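Local coordinates for protein proline dipeptidase (Streptococcus agalactiae, PDB 3OOO) that is probably a manganese-dependent peptidase of the M24B family, represented here by its N-terminal creatinase/prolidase-type domain without the metal-binding catalytic part, at residues K4-V15 with L124-R132. Sequence-based numbering, arbitrary orientation.
Sequences KLNRIRHHLHSV and LTPYIQNMR
Helix 3-14, the first of the creatinase/prolidase N-terminal domain, packs against the short helix 126-129, the last of this construct, with H11 meeting T125, Y127 and I128. H11 NE2 and T125 OG1 share a hydrogen bond of 2.6 Å in which either could be the donor; the hydroxyl lies at the imidazole edge, near its plane. T125 is also the N-cap residue of helix 126-129, so the bond ties the start of that turn to the first helix. Y127 CD2 lies over one face of the imidazole, 3.3 Å from H11 CG, with the two rings inclined obliquely at 42°. With CG anti to the backbone N (chi1 176°), the Y127 ring runs back along the first helix until its OH sits 3.6 Å from R7 CB; one water, 2.7 Å from R7 O and donating to it, also hydrogen-bonds Y127 OH. On the buried side, I128 CD1 packs 3.7 Å from H11 CD2 and 4.2 Å from I8 CG2, above F22 and L99 of the central sheet. In one of its two conformers, selenomethionine M131 bends at chi3 (-41°) and brings CE to 3.7 Å from I8 CG1. Two helices packed together over strands 19-22 and 97-100 form part of this domain's alpha/beta fold.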
loop_
_atom_site.group_PDB
_atom_site.type_symbol
_atom_site.label_atom_id
_atom_site.label_comp_id
_atom_site.label_asym_id
_atom_site.label_seq_id
_atom_site.Cartn_x
_atom_site.Cartn_y
_atom_site.Cartn_z
ATOM N N LYS A 4 -15.526 -17.459 -11.340
ATOM C CA LYS A 4 -14.508 -17.091 -10.358
ATOM C C LYS A 4 -15.118 -16.297 -9.211
ATOM O O LYS A 4 -14.841 -16.575 -8.042
ATOM C CB LYS A 4 -13.389 -16.283 -11.016
ATOM C CG LYS A 4 -12.650 -17.015 -12.134
ATOM C CD LYS A 4 -11.836 -16.035 -12.967
ATOM C CE LYS A 4 -11.156 -16.725 -14.137
ATOM N NZ LYS A 4 -10.543 -15.731 -15.063
ATOM N N LEU A 5 -15.960 -15.323 -9.549
ATOM C CA LEU A 5 -16.587 -14.486 -8.528
ATOM C C LEU A 5 -17.570 -15.274 -7.658
ATOM O O LEU A 5 -17.640 -15.051 -6.449
ATOM C CB LEU A 5 -17.246 -13.247 -9.150
ATOM C CG LEU A 5 -16.271 -12.135 -9.570
ATOM C CD1 LEU A 5 -16.948 -11.092 -10.465
ATOM C CD2 LEU A 5 -15.629 -11.477 -8.345
ATOM N N ASN A 6 -18.315 -16.198 -8.268
ATOM C CA ASN A 6 -19.198 -17.090 -7.508
ATOM C C ASN A 6 -18.411 -17.954 -6.524
ATOM O O ASN A 6 -18.815 -18.123 -5.373
ATOM C CB ASN A 6 -20.026 -17.987 -8.442
ATOM C CG ASN A 6 -21.092 -17.219 -9.220
ATOM O OD1 ASN A 6 -21.612 -16.200 -8.766
ATOM N ND2 ASN A 6 -21.431 -17.729 -10.402
ATOM N N ARG A 7 -17.280 -18.491 -6.978
ATOM C CA ARG A 7 -16.408 -19.269 -6.102
ATOM C C ARG A 7 -15.869 -18.465 -4.919
ATOM O O ARG A 7 -15.837 -18.962 -3.792
ATOM C CB ARG A 7 -15.258 -19.888 -6.890
ATOM C CG ARG A 7 -15.602 -21.226 -7.499
ATOM C CD ARG A 7 -14.444 -21.755 -8.310
ATOM N NE ARG A 7 -14.420 -21.177 -9.651
ATOM C CZ ARG A 7 -13.382 -21.235 -10.478
ATOM N NH1 ARG A 7 -12.260 -21.843 -10.108
ATOM N NH2 ARG A 7 -13.465 -20.683 -11.682
ATOM N N ILE A 8 -15.452 -17.226 -5.175
ATOM C CA ILE A 8 -14.981 -16.340 -4.108
ATOM C C ILE A 8 -16.096 -16.096 -3.093
ATOM O O ILE A 8 -15.871 -16.170 -1.885
ATOM C CB ILE A 8 -14.422 -15.007 -4.670
ATOM C CG1 ILE A 8 -13.135 -15.280 -5.452
ATOM C CG2 ILE A 8 -14.161 -13.992 -3.541
ATOM C CD1 ILE A 8 -12.658 -14.117 -6.278
ATOM N N ARG A 9 -17.304 -15.840 -3.598
ATOM C CA ARG A 9 -18.466 -15.606 -2.748
ATOM C C ARG A 9 -18.734 -16.795 -1.821
ATOM O O ARG A 9 -18.953 -16.620 -0.620
ATOM C CB ARG A 9 -19.696 -15.296 -3.606
ATOM C CG ARG A 9 -20.882 -14.781 -2.816
ATOM C CD ARG A 9 -22.056 -14.463 -3.718
ATOM N NE ARG A 9 -22.523 -15.657 -4.412
ATOM C CZ ARG A 9 -23.325 -16.565 -3.869
ATOM N NH1 ARG A 9 -23.752 -16.418 -2.621
ATOM N NH2 ARG A 9 -23.695 -17.624 -4.573
ATOM N N HIS A 10 -18.707 -18.004 -2.379
ATOM C CA HIS A 10 -18.922 -19.209 -1.577
ATOM C C HIS A 10 -17.790 -19.437 -0.580
ATOM O O HIS A 10 -18.024 -19.891 0.543
ATOM C CB HIS A 10 -19.118 -20.434 -2.475
ATOM C CG HIS A 10 -20.442 -20.457 -3.173
ATOM N ND1 HIS A 10 -21.631 -20.655 -2.504
ATOM C CD2 HIS A 10 -20.767 -20.303 -4.479
ATOM C CE1 HIS A 10 -22.630 -20.620 -3.368
ATOM N NE2 HIS A 10 -22.132 -20.407 -4.572
ATOM N N HIS A 11 -16.572 -19.094 -0.988
ATOM C CA HIS A 11 -15.407 -19.209 -0.120
ATOM C C HIS A 11 -15.506 -18.309 1.106
ATOM O O HIS A 11 -15.043 -18.672 2.184
ATOM C CB HIS A 11 -14.130 -18.898 -0.889
ATOM C CG HIS A 11 -12.917 -18.798 -0.021
ATOM N ND1 HIS A 11 -12.420 -19.872 0.688
ATOM C CD2 HIS A 11 -12.105 -17.751 0.258
ATOM C CE1 HIS A 11 -11.352 -19.489 1.365
ATOM N NE2 HIS A 11 -11.141 -18.209 1.123
ATOM N N LEU A 12 -16.102 -17.130 0.936
ATOM C CA LEU A 12 -16.323 -16.238 2.065
ATOM C C LEU A 12 -17.132 -16.927 3.167
ATOM O O LEU A 12 -16.908 -16.659 4.345
ATOM C CB LEU A 12 -17.002 -14.937 1.626
ATOM C CG LEU A 12 -16.242 -14.004 0.674
ATOM C CD1 LEU A 12 -17.138 -12.851 0.266
ATOM C CD2 LEU A 12 -14.952 -13.472 1.293
ATOM N N HIS A 13 -18.039 -17.830 2.787
ATOM C CA HIS A 13 -18.801 -18.606 3.776
ATOM C C HIS A 13 -17.898 -19.513 4.631
ATOM O O HIS A 13 -18.165 -19.707 5.822
ATOM C CB HIS A 13 -19.929 -19.432 3.126
ATOM C CG HIS A 13 -20.817 -18.650 2.203
ATOM N ND1 HIS A 13 -21.346 -19.189 1.049
ATOM C CD2 HIS A 13 -21.264 -17.371 2.258
ATOM C CE1 HIS A 13 -22.083 -18.279 0.436
ATOM N NE2 HIS A 13 -22.049 -17.167 1.149
ATOM N N SER A 14 -16.847 -20.064 4.023
ATOM C CA SER A 14 -15.926 -20.971 4.716
ATOM C C SER A 14 -15.145 -20.270 5.823
ATOM O O SER A 14 -14.695 -20.908 6.776
ATOM C CB SER A 14 -14.957 -21.622 3.726
ATOM O OG SER A 14 -15.653 -22.305 2.699
ATOM N N VAL A 15 -14.987 -18.957 5.691
ATOM C CA VAL A 15 -14.272 -18.167 6.682
ATOM C C VAL A 15 -15.221 -17.183 7.364
ATOM O O VAL A 15 -16.413 -17.149 7.063
ATOM C CB VAL A 15 -13.094 -17.402 6.049
ATOM C CG1 VAL A 15 -12.130 -18.373 5.381
ATOM C CG2 VAL A 15 -13.605 -16.378 5.045
ATOM N N LEU A 124 -5.970 -11.479 1.532
ATOM C CA LEU A 124 -6.632 -12.580 0.850
ATOM C C LEU A 124 -6.138 -13.911 1.404
ATOM O O LEU A 124 -4.968 -14.052 1.778
ATOM C CB LEU A 124 -6.359 -12.530 -0.654
ATOM C CG LEU A 124 -6.722 -11.271 -1.442
ATOM C CD1 LEU A 124 -6.382 -11.506 -2.911
ATOM C CD2 LEU A 124 -8.187 -10.883 -1.280
ATOM N N THR A 125 -7.046 -14.877 1.460
ATOM C CA THR A 125 -6.724 -16.229 1.877
ATOM C C THR A 125 -5.919 -16.923 0.778
ATOM O O THR A 125 -5.953 -16.495 -0.378
ATOM C CB THR A 125 -8.006 -17.030 2.119
ATOM O OG1 THR A 125 -8.836 -16.934 0.956
ATOM C CG2 THR A 125 -8.756 -16.497 3.328
ATOM N N PRO A 126 -5.182 -17.996 1.128
ATOM C CA PRO A 126 -4.475 -18.752 0.096
ATOM C C PRO A 126 -5.379 -19.204 -1.053
ATOM O O PRO A 126 -4.957 -19.158 -2.206
ATOM C CB PRO A 126 -3.933 -19.957 0.864
ATOM C CG PRO A 126 -3.681 -19.422 2.224
ATOM C CD PRO A 126 -4.798 -18.438 2.482
ATOM N N TYR A 127 -6.612 -19.610 -0.744
ATOM C CA TYR A 127 -7.554 -20.050 -1.780
ATOM C C TYR A 127 -7.770 -18.992 -2.862
ATOM O O TYR A 127 -7.725 -19.301 -4.056
ATOM C CB TYR A 127 -8.897 -20.481 -1.174
ATOM C CG TYR A 127 -9.941 -20.842 -2.214
ATOM C CD1 TYR A 127 -9.850 -22.028 -2.940
ATOM C CD2 TYR A 127 -11.013 -19.988 -2.480
ATOM C CE1 TYR A 127 -10.802 -22.359 -3.894
ATOM C CE2 TYR A 127 -11.970 -20.309 -3.434
ATOM C CZ TYR A 127 -11.858 -21.496 -4.139
ATOM O OH TYR A 127 -12.801 -21.824 -5.086
ATOM N N ILE A 128 -8.005 -17.750 -2.443
ATOM C CA ILE A 128 -8.191 -16.652 -3.395
ATOM C C ILE A 128 -6.866 -16.306 -4.094
ATOM O O ILE A 128 -6.838 -16.100 -5.308
ATOM C CB ILE A 128 -8.816 -15.393 -2.731
ATOM C CG1 ILE A 128 -10.168 -15.733 -2.088
ATOM C CG2 ILE A 128 -8.997 -14.272 -3.760
ATOM C CD1 ILE A 128 -10.754 -14.624 -1.220
ATOM N N GLN A 129 -5.781 -16.265 -3.321
ATOM C CA GLN A 129 -4.444 -15.950 -3.843
ATOM C C GLN A 129 -4.028 -16.881 -4.980
ATOM O O GLN A 129 -3.471 -16.437 -5.988
ATOM C CB GLN A 129 -3.394 -16.037 -2.731
ATOM C CG GLN A 129 -3.390 -14.884 -1.735
ATOM C CD GLN A 129 -2.292 -15.023 -0.696
ATOM O OE1 GLN A 129 -1.118 -15.188 -1.033
ATOM N NE2 GLN A 129 -2.668 -14.957 0.575
ATOM N N ASN A 130 -4.313 -18.170 -4.808
ATOM C CA ASN A 130 -3.806 -19.215 -5.695
ATOM C C ASN A 130 -4.743 -19.625 -6.834
ATOM O O ASN A 130 -4.442 -20.570 -7.571
ATOM C CB ASN A 130 -3.403 -20.449 -4.874
ATOM C CG ASN A 130 -2.343 -20.138 -3.823
ATOM O OD1 ASN A 130 -1.451 -19.315 -4.041
ATOM N ND2 ASN A 130 -2.439 -20.799 -2.678
HETATM N N MSE A 131 -5.867 -18.924 -6.980
HETATM C CA MSE A 131 -6.828 -19.232 -8.039
HETATM C C MSE A 131 -6.250 -18.884 -9.411
HETATM O O MSE A 131 -6.361 -19.670 -10.353
HETATM C CB MSE A 131 -8.164 -18.511 -7.805
HETATM C CG MSE A 131 -9.373 -19.210 -8.434
HETATM SE SE MSE A 131 -11.091 -18.389 -7.974
HETATM C CE MSE A 131 -10.729 -18.028 -6.096
ATOM N N ARG A 132 -5.629 -17.708 -9.513
ATOM C CA ARG A 132 -5.028 -17.252 -10.768
ATOM C C ARG A 132 -3.792 -18.073 -11.123
ATOM O O ARG A 132 -3.646 -18.511 -12.263
ATOM C CB ARG A 132 -4.676 -15.761 -10.698
ATOM C CG ARG A 132 -4.202 -15.180 -12.023
ATOM C CD ARG A 132 -4.017 -13.678 -11.947
ATOM N NE ARG A 132 -3.542 -13.136 -13.220
ATOM C CZ ARG A 132 -2.266 -12.879 -13.506
ATOM N NH1 ARG A 132 -1.941 -12.390 -14.695
ATOM N NH2 ARG A 132 -1.314 -13.104 -12.608
ATOM O OXT ARG A 132 -2.922 -18.318 -10.286
HETATM O O HOH W 1 -15.575 -21.644 -3.428
#